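Carboxylase (Deinococcus radiodurans, PDB 5H80) probably catalyses the ATP-dependent carboxylation of biotin, as the biotin carboxylase domain of a single-chain bacterial carboxylase. Local coordinates at residues L457-V469 and L479-Y493. Numbering follows the deposited sequence.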
loop_
_atom_site.group_PDB
_atom_site.type_symbol
_atom_site.label_atom_id
_atom_site.label_comp_id
_atom_site.label_asym_id
_atom_site.label_seq_id
_atom_site.Cartn_x
_atom_site.Cartn_y
_atom_site.Cartn_z
ATOM N N LEU A 457 -1.446 13.196 17.032
ATOM C CA LEU A 457 -0.207 12.735 16.415
ATOM C C LEU A 457 1.019 12.663 17.325
ATOM O O LEU A 457 1.749 11.654 17.314
ATOM C CB LEU A 457 0.126 13.458 15.139
ATOM C CG LEU A 457 -0.748 13.214 13.925
ATOM C CD1 LEU A 457 -0.590 14.396 13.029
ATOM C CD2 LEU A 457 -0.323 11.945 13.158
ATOM N N ALA A 458 1.206 13.642 18.190
ATOM C CA ALA A 458 2.310 13.528 19.217
ATOM C C ALA A 458 2.131 12.427 20.200
ATOM O O ALA A 458 3.091 11.781 20.589
ATOM C CB ALA A 458 2.524 14.866 19.968
ATOM N N PHE A 459 0.907 12.238 20.678
ATOM C CA PHE A 459 0.630 11.164 21.578
ATOM C C PHE A 459 0.902 9.736 21.015
ATOM O O PHE A 459 1.519 8.924 21.685
ATOM C CB PHE A 459 -0.728 11.320 22.092
ATOM C CG PHE A 459 -1.054 10.380 23.199
ATOM C CD1 PHE A 459 -0.683 10.700 24.516
ATOM C CD2 PHE A 459 -1.737 9.221 22.987
ATOM C CE1 PHE A 459 -0.969 9.852 25.570
ATOM C CE2 PHE A 459 -1.976 8.373 24.034
ATOM C CZ PHE A 459 -1.639 8.669 25.317
ATOM N N LEU A 460 0.539 9.556 19.732
ATOM C CA LEU A 460 0.801 8.328 18.919
ATOM C C LEU A 460 2.279 8.092 18.827
ATOM O O LEU A 460 2.674 6.961 19.086
ATOM C CB LEU A 460 0.174 8.472 17.504
ATOM C CG LEU A 460 -1.377 8.250 17.530
ATOM C CD1 LEU A 460 -2.043 8.524 16.175
ATOM C CD2 LEU A 460 -1.947 7.004 18.142
ATOM N N GLN A 461 3.085 9.140 18.573
ATOM C CA GLN A 461 4.516 9.025 18.559
ATOM C C GLN A 461 5.081 8.668 19.949
ATOM O O GLN A 461 5.957 7.768 20.035
ATOM C CB GLN A 461 5.146 10.236 17.868
ATOM C CG GLN A 461 5.053 10.109 16.346
ATOM C CD GLN A 461 5.203 11.414 15.649
ATOM O OE1 GLN A 461 4.225 12.193 15.462
ATOM N NE2 GLN A 461 6.415 11.708 15.287
ATOM N N ALA A 462 4.528 9.183 21.052
ATOM C CA ALA A 462 5.069 8.785 22.348
ATOM C C ALA A 462 4.831 7.289 22.618
ATOM O O ALA A 462 5.668 6.542 23.216
ATOM C CB ALA A 462 4.500 9.643 23.463
ATOM N N LEU A 463 3.641 6.811 22.195
ATOM C CA LEU A 463 3.246 5.398 22.284
ATOM C C LEU A 463 4.228 4.537 21.548
ATOM O O LEU A 463 4.774 3.580 22.091
ATOM C CB LEU A 463 1.779 5.114 21.807
ATOM C CG LEU A 463 0.614 5.619 22.672
ATOM C CD1 LEU A 463 -0.684 5.355 21.964
ATOM C CD2 LEU A 463 0.623 4.997 24.072
ATOM N N LEU A 464 4.496 4.906 20.316
ATOM C CA LEU A 464 5.327 4.085 19.481
ATOM C C LEU A 464 6.809 3.974 19.895
ATOM O O LEU A 464 7.378 2.929 19.543
ATOM C CB LEU A 464 5.248 4.520 18.027
ATOM C CG LEU A 464 3.877 4.366 17.352
ATOM C CD1 LEU A 464 3.884 5.328 16.220
ATOM C CD2 LEU A 464 3.566 2.890 16.963
ATOM N N HIS A 465 7.301 4.950 20.628
ATOM C CA HIS A 465 8.684 4.961 21.212
ATOM C C HIS A 465 8.780 4.377 22.606
ATOM O O HIS A 465 9.912 4.197 23.104
ATOM C CB HIS A 465 9.203 6.400 21.219
ATOM C CG HIS A 465 9.508 6.928 19.859
ATOM N ND1 HIS A 465 8.600 7.628 19.128
ATOM C CD2 HIS A 465 10.648 6.917 19.133
ATOM C CE1 HIS A 465 9.147 8.030 18.001
ATOM N NE2 HIS A 465 10.391 7.606 17.977
ATOM N N HIS A 466 7.654 4.086 23.267
ATOM C CA HIS A 466 7.704 3.607 24.611
ATOM C C HIS A 466 8.256 2.147 24.656
ATOM O O HIS A 466 7.854 1.287 23.895
ATOM C CB HIS A 466 6.333 3.767 25.291
ATOM C CG HIS A 466 6.392 3.603 26.785
ATOM N ND1 HIS A 466 6.545 2.392 27.416
ATOM C CD2 HIS A 466 6.306 4.522 27.770
ATOM C CE1 HIS A 466 6.577 2.573 28.723
ATOM N NE2 HIS A 466 6.432 3.869 28.956
ATOM N N PRO A 467 9.280 1.920 25.475
ATOM C CA PRO A 467 9.835 0.593 25.675
ATOM C C PRO A 467 8.858 -0.520 25.897
ATOM O O PRO A 467 9.086 -1.677 25.561
ATOM C CB PRO A 467 10.712 0.797 26.944
ATOM C CG PRO A 467 10.961 2.225 27.047
ATOM C CD PRO A 467 9.803 2.932 26.387
ATOM N N ASP A 468 7.831 -0.249 26.726
ATOM C CA ASP A 468 6.902 -1.268 26.971
ATOM C C ASP A 468 6.118 -1.649 25.663
ATOM O O ASP A 468 5.835 -2.779 25.475
ATOM C CB ASP A 468 5.837 -0.911 28.048
ATOM C CG ASP A 468 6.421 -0.664 29.438
ATOM O OD1 ASP A 468 7.586 -1.024 29.723
ATOM O OD2 ASP A 468 5.629 -0.116 30.249
ATOM N N VAL A 469 5.919 -0.717 24.732
ATOM C CA VAL A 469 5.304 -1.062 23.470
ATOM C C VAL A 469 6.348 -1.848 22.569
ATOM O O VAL A 469 6.029 -2.856 21.978
ATOM C CB VAL A 469 4.808 0.196 22.747
ATOM C CG1 VAL A 469 4.295 -0.091 21.359
ATOM C CG2 VAL A 469 3.674 0.804 23.503
ATOM N N LEU A 479 -2.189 1.687 29.304
ATOM C CA LEU A 479 -2.220 3.084 28.934
ATOM C C LEU A 479 -2.928 3.954 29.965
ATOM O O LEU A 479 -2.442 5.048 30.223
ATOM C CB LEU A 479 -2.768 3.342 27.561
ATOM C CG LEU A 479 -2.758 4.704 26.933
ATOM C CD1 LEU A 479 -2.989 4.602 25.429
ATOM C CD2 LEU A 479 -3.788 5.635 27.566
ATOM N N ASP A 480 -4.058 3.499 30.515
ATOM C CA ASP A 480 -4.761 4.387 31.472
ATOM C C ASP A 480 -3.903 4.654 32.705
ATOM O O ASP A 480 -3.797 5.822 33.203
ATOM C CB ASP A 480 -6.128 3.849 31.794
ATOM C CG ASP A 480 -7.130 3.955 30.595
ATOM O OD1 ASP A 480 -6.901 4.734 29.631
ATOM O OD2 ASP A 480 -8.110 3.214 30.620
ATOM N N GLU A 481 -3.177 3.630 33.135
ATOM C CA GLU A 481 -2.250 3.804 34.246
ATOM C C GLU A 481 -1.115 4.721 34.029
ATOM O O GLU A 481 -0.560 5.217 34.988
ATOM C CB GLU A 481 -1.669 2.481 34.665
ATOM C CG GLU A 481 -2.681 1.510 35.205
ATOM C CD GLU A 481 -2.056 0.304 35.891
ATOM O OE1 GLU A 481 -0.904 0.359 36.298
ATOM O OE2 GLU A 481 -2.760 -0.688 36.036
ATOM N N ARG A 482 -0.672 4.881 32.801
ATOM C CA ARG A 482 0.502 5.702 32.490
ATOM C C ARG A 482 0.205 6.979 31.738
ATOM O O ARG A 482 1.102 7.572 31.127
ATOM C CB ARG A 482 1.421 4.865 31.652
ATOM C CG ARG A 482 1.920 3.669 32.429
ATOM C CD ARG A 482 2.696 2.713 31.561
ATOM N NE ARG A 482 3.284 1.695 32.419
ATOM C CZ ARG A 482 2.614 0.770 33.137
ATOM N NH1 ARG A 482 3.311 -0.032 33.914
ATOM N NH2 ARG A 482 1.279 0.577 33.077
ATOM N N LEU A 483 -1.059 7.385 31.741
ATOM C CA LEU A 483 -1.469 8.553 30.984
ATOM C C LEU A 483 -0.624 9.816 31.370
ATOM O O LEU A 483 -0.081 10.463 30.474
ATOM C CB LEU A 483 -2.961 8.723 31.131
ATOM C CG LEU A 483 -3.699 9.883 30.489
ATOM C CD1 LEU A 483 -3.206 10.095 29.065
ATOM C CD2 LEU A 483 -5.196 9.600 30.525
ATOM N N PRO A 484 -0.400 10.109 32.685
ATOM C CA PRO A 484 0.393 11.376 32.801
ATOM C C PRO A 484 1.828 11.340 32.209
ATOM O O PRO A 484 2.227 12.312 31.484
ATOM C CB PRO A 484 0.360 11.706 34.299
ATOM C CG PRO A 484 -0.756 10.889 34.903
ATOM C CD PRO A 484 -0.948 9.672 33.998
ATOM N N GLU A 485 2.515 10.215 32.347
ATOM C CA GLU A 485 3.886 10.081 31.794
ATOM C C GLU A 485 3.898 10.158 30.264
ATOM O O GLU A 485 4.761 10.834 29.616
ATOM C CB GLU A 485 4.583 8.809 32.354
ATOM C CG GLU A 485 4.587 7.508 31.509
ATOM C CD GLU A 485 5.406 6.339 32.131
ATOM O OE1 GLU A 485 5.082 6.034 33.308
ATOM O OE2 GLU A 485 6.359 5.732 31.478
ATOM N N LEU A 486 2.898 9.521 29.667
ATOM C CA LEU A 486 2.752 9.484 28.224
ATOM C C LEU A 486 2.412 10.858 27.634
ATOM O O LEU A 486 2.965 11.248 26.599
ATOM C CB LEU A 486 1.703 8.436 27.829
ATOM C CG LEU A 486 2.154 6.966 27.826
ATOM C CD1 LEU A 486 0.961 5.975 27.823
ATOM C CD2 LEU A 486 3.098 6.731 26.619
ATOM N N VAL A 487 1.578 11.613 28.339
ATOM C CA VAL A 487 1.262 12.971 27.904
ATOM C C VAL A 487 2.464 13.857 27.996
ATOM O O VAL A 487 2.684 14.590 27.065
ATOM C CB VAL A 487 -0.018 13.618 28.542
ATOM C CG1 VAL A 487 -1.265 12.898 28.069
ATOM C CG2 VAL A 487 0.020 13.697 30.047
ATOM N N THR A 488 3.275 13.706 29.045
ATOM C CA THR A 488 4.591 14.417 29.160
ATOM C C THR A 488 5.487 14.112 27.982
ATOM O O THR A 488 5.929 15.027 27.257
ATOM C CB THR A 488 5.289 14.134 30.516
ATOM O OG1 THR A 488 4.414 14.517 31.611
ATOM C CG2 THR A 488 6.727 14.835 30.617
ATOM N N GLN A 489 5.641 12.823 27.681
ATOM C CA GLN A 489 6.527 12.341 26.621
ATOM C C GLN A 489 6.131 12.849 25.262
ATOM O O GLN A 489 6.991 13.099 24.379
ATOM C CB GLN A 489 6.538 10.822 26.656
ATOM C CG GLN A 489 7.348 10.269 27.856
ATOM C CD GLN A 489 6.928 8.868 28.273
ATOM O OE1 GLN A 489 6.577 8.047 27.433
ATOM N NE2 GLN A 489 6.952 8.593 29.590
ATOM N N ALA A 490 4.819 12.964 25.054
ATOM C CA ALA A 490 4.277 13.448 23.759
ATOM C C ALA A 490 4.734 14.881 23.426
ATOM O O ALA A 490 4.796 15.217 22.266
ATOM C CB ALA A 490 2.776 13.387 23.764
ATOM N N ALA A 491 5.109 15.709 24.422
ATOM C CA ALA A 491 5.471 17.131 24.129
ATOM C C ALA A 491 6.779 17.246 23.295
ATOM O O ALA A 491 6.923 18.174 22.491
ATOM C CB ALA A 491 5.500 17.962 25.398
ATOM N N GLU A 492 7.659 16.249 23.412
ATOM C CA GLU A 492 8.846 16.089 22.525
ATOM C C GLU A 492 8.536 15.953 21.037
ATOM O O GLU A 492 9.427 16.144 20.207
ATOM C CB GLU A 492 9.731 14.867 22.968
ATOM C CG GLU A 492 11.181 14.803 22.392
ATOM C CD GLU A 492 11.780 13.374 22.316
ATOM O OE1 GLU A 492 12.208 12.896 21.208
ATOM O OE2 GLU A 492 11.822 12.711 23.378
ATOM N N TYR A 493 7.302 15.622 20.678
ATOM C CA TYR A 493 6.933 15.444 19.277
ATOM C C TYR A 493 6.029 16.595 18.794
ATOM O O TYR A 493 5.673 16.661 17.620
ATOM C CB TYR A 493 6.326 14.023 19.081
ATOM C CG TYR A 493 7.222 12.908 19.649
ATOM C CD1 TYR A 493 7.033 12.436 20.953
ATOM C CD2 TYR A 493 8.262 12.310 18.878
ATOM C CE1 TYR A 493 7.851 11.408 21.489
ATOM C CE2 TYR A 493 9.056 11.303 19.401
ATOM C CZ TYR A 493 8.854 10.875 20.721
ATOM O OH TYR A 493 9.623 9.881 21.269
HETATM O O HOH W 1 7.513 7.388 24.852
HETATM O O HOH W 2 6.035 0.848 32.787
#
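The Phe459 ring is a knob in a hollow formed by Leu479, Leu486, Val487 and Ala490. With CG anti to the backbone N (chi1 -171°), the ring reaches along the partner helix, where CE1 lies 3.8 Å from Leu486 CB and Leu479 CD1 meets the ring edge. Beside this knob the axes of helices 457-465 and 483-490 approach to 8.2 Å, crossing at 110°. This is consistent with the small residues that face each other: the CB atoms of Ala458 and Ala462 both lie 4.1 Å from Ala490 CB. Leu463 CD2 touches the CD1 methyls of both Leu479 and Leu486, each at 3.9 Å. At the C-terminal end of 479-493, Tyr493 lies across the first helix, with Gln461 CB over one face of its ring in a CH-pi contact and its hydroxyl oxygen over the face of His465; these two rings are nearly parallel but slid apart. Replacing Tyr493 with an alanine would probably open a gap beside Ala462 and leave Gln461 CB and the His465 face without their cover. Near the N-terminal part of helix 483-490, His466 NE2 donates to Glu485 OE2 (3.1 Å) in its own ring plane but from above the carboxylate plane, while His466 ND1 caps the next helix by accepting from Asp468 N. A water bridges Asp468 OD2, which also accepts from Trp478, to Arg482 NE. Leu266 touches Phe459, Leu463 and Leu479, placing this helix pair, closely packed over alanines, against the antiparallel sheet in which strand 264-270 joins strands 367-374 and 421-429; 457-469 itself belongs to the biotin carboxylase C-terminal family region.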